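Local coordinates for protein hypoxanthine-guanine phosphoribosyltransferase (PDB 1PZM) that probably converts guanine to GMP and hypoxanthine to IMP in purine salvage, transferring the phosphoribosyl group from 5-phosphoribosyl 1-diphosphate, at residues K66-F71 with L123-V128. Numbering follows the deposited sequence.
With 5GP (guanosine-5'-monophosphate), chain C.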
# COMPACT_ATOMS: atom_id res chain seq x y z
N LYS A 66 -4.10 7.49 4.19
CA LYS A 66 -2.81 6.79 3.98
C LYS A 66 -2.76 5.49 4.70
O LYS A 66 -2.15 4.55 4.26
CB LYS A 66 -1.68 7.67 4.55
CG LYS A 66 -1.36 9.00 3.76
CD LYS A 66 -0.02 9.61 4.27
CE LYS A 66 0.40 10.89 3.56
NZ LYS A 66 1.76 11.25 4.07
N GLY A 67 -3.39 5.48 5.87
CA GLY A 67 -3.14 4.46 6.88
C GLY A 67 -3.48 3.05 6.51
O GLY A 67 -2.92 2.12 7.11
N SER A 68 -4.41 2.85 5.58
CA SER A 68 -4.84 1.49 5.28
C SER A 68 -3.94 0.81 4.27
O SER A 68 -4.19 -0.34 3.92
CB SER A 68 -6.29 1.45 4.77
OG SER A 68 -7.09 2.33 5.57
N PHE A 69 -2.91 1.51 3.77
CA PHE A 69 -2.11 0.86 2.71
C PHE A 69 -1.43 -0.46 3.06
O PHE A 69 -1.34 -1.36 2.19
CB PHE A 69 -1.14 1.82 1.98
CG PHE A 69 0.24 1.93 2.59
CD1 PHE A 69 1.36 1.45 1.89
CD2 PHE A 69 0.44 2.62 3.81
CE1 PHE A 69 2.67 1.61 2.41
CE2 PHE A 69 1.72 2.78 4.35
CZ PHE A 69 2.84 2.24 3.66
N ILE A 70 -0.88 -0.59 4.26
CA ILE A 70 -0.28 -1.89 4.60
C ILE A 70 -1.29 -3.03 4.77
O ILE A 70 -1.11 -4.12 4.21
CB ILE A 70 0.71 -1.76 5.77
CG1 ILE A 70 1.92 -0.93 5.25
CG2 ILE A 70 1.16 -3.21 6.28
CD1 ILE A 70 2.92 -0.44 6.26
N PHE A 71 -2.37 -2.74 5.49
CA PHE A 71 -3.45 -3.69 5.71
C PHE A 71 -4.02 -4.13 4.37
O PHE A 71 -4.28 -5.31 4.17
CB PHE A 71 -4.53 -3.04 6.60
CG PHE A 71 -5.71 -3.95 6.90
CD1 PHE A 71 -5.51 -5.27 7.32
CD2 PHE A 71 -7.02 -3.43 6.83
CE1 PHE A 71 -6.60 -6.10 7.57
CE2 PHE A 71 -8.13 -4.26 7.15
CZ PHE A 71 -7.91 -5.58 7.50
N LEU A 123 -14.88 -1.25 1.51
CA LEU A 123 -14.04 -0.18 2.06
C LEU A 123 -13.09 -0.80 3.05
O LEU A 123 -13.51 -1.60 3.93
CB LEU A 123 -14.88 0.90 2.76
CG LEU A 123 -15.67 1.84 1.84
CD1 LEU A 123 -16.72 2.61 2.61
CD2 LEU A 123 -14.71 2.79 1.13
N VAL A 124 -11.81 -0.42 2.92
CA VAL A 124 -10.75 -1.03 3.71
C VAL A 124 -10.14 0.06 4.59
O VAL A 124 -9.60 1.04 4.11
CB VAL A 124 -9.62 -1.67 2.83
CG1 VAL A 124 -8.50 -2.21 3.74
CG2 VAL A 124 -10.19 -2.80 1.94
N GLU A 125 -10.26 -0.11 5.91
CA GLU A 125 -9.82 0.92 6.85
C GLU A 125 -8.83 0.36 7.84
O GLU A 125 -8.95 -0.80 8.28
CB GLU A 125 -11.02 1.39 7.65
CG GLU A 125 -11.95 2.30 6.94
CD GLU A 125 -11.72 3.74 7.32
OE1 GLU A 125 -10.57 4.25 7.14
OE2 GLU A 125 -12.69 4.35 7.84
N ASP A 126 -7.89 1.20 8.27
CA ASP A 126 -6.97 0.73 9.32
C ASP A 126 -7.63 0.73 10.71
O ASP A 126 -7.55 -0.26 11.45
CB ASP A 126 -5.69 1.55 9.33
CG ASP A 126 -5.93 3.02 9.26
OD1 ASP A 126 -7.08 3.49 9.24
OD2 ASP A 126 -4.99 3.83 9.25
N ILE A 127 -8.28 1.82 11.06
CA ILE A 127 -8.82 1.99 12.41
C ILE A 127 -10.02 2.90 12.35
O ILE A 127 -10.03 3.90 11.63
CB ILE A 127 -7.69 2.45 13.43
CG1 ILE A 127 -8.25 2.48 14.86
CG2 ILE A 127 -7.02 3.80 13.03
CD1 ILE A 127 -7.15 2.22 15.91
N VAL A 128 -11.06 2.52 13.09
CA VAL A 128 -12.27 3.32 13.19
C VAL A 128 -12.51 3.70 14.64
O VAL A 128 -12.58 2.83 15.52
CB VAL A 128 -13.49 2.63 12.57
CG1 VAL A 128 -14.75 3.49 12.73
CG2 VAL A 128 -13.27 2.35 11.06
P 5GP C . -12.81 8.62 13.18
O1P 5GP C . -13.33 7.22 13.27
O2P 5GP C . -13.07 9.41 14.40
O3P 5GP C . -13.57 9.25 12.07
O5' 5GP C . -11.24 8.56 12.83
C5' 5GP C . -10.46 9.73 12.54
C4' 5GP C . -9.10 9.39 11.87
O4' 5GP C . -8.08 9.02 12.81
C3' 5GP C . -9.13 8.26 10.85
O3' 5GP C . -8.29 8.55 9.73
C2' 5GP C . -8.58 7.10 11.65
O2' 5GP C . -8.09 6.11 10.80
C1' 5GP C . -7.53 7.73 12.57
N9 5GP C . -7.40 7.03 13.89
C8 5GP C . -8.32 6.92 14.95
N7 5GP C . -7.70 6.27 16.03
C5 5GP C . -6.36 6.24 15.69
C6 5GP C . -5.25 5.71 16.35
O6 5GP C . -5.37 5.10 17.46
N1 5GP C . -3.99 5.82 15.76
C2 5GP C . -3.85 6.48 14.54
N2 5GP C . -2.66 6.63 13.96
N3 5GP C . -4.94 6.98 13.89
C4 5GP C . -6.19 6.86 14.48
O HOH W 1 -5.64 6.69 8.19
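D126 puts CG between its own backbone N and carbonyl carbon (chi1 46°), which lays the carboxylate against G67, while S68, with OG anti to its carbonyl carbon (chi1 -43°), reaches the backbone of 124-126. This is the core of the type I phosphoribosyltransferase fold: the turn K66-F69, entered through a cis peptide before K66 and leading into helix 69-81, meets parallel strand 120-125 and the corner at D126, from which the chain runs into the GMP site. OD2 of D126 lies 3.1 Å from CA of G67, a close approach to a residue with no side chain. A water donates to that same OD2 and accepts a long, weak bond from G67 N. S68 OG hydrogen-bonds to V64 O on the adjacent strand; V124 O, 3.2 Å from OG, competes for that one proton, and D126 N lies 3.0 Å away. The hydroxyl thus lies beside the carbonyls of V64 and V124 on neighbouring parallel strands. Within the start of helix 69-81, F71 brings CD2 obliquely to V124 CG1 at 3.6 Å, with L154 also against the side chain. On the nucleotide side D126 OD1 takes a weak, bent bond from I127 N (130°), and the ribose O2' of GMP donates to I127 O at 3.1 Å.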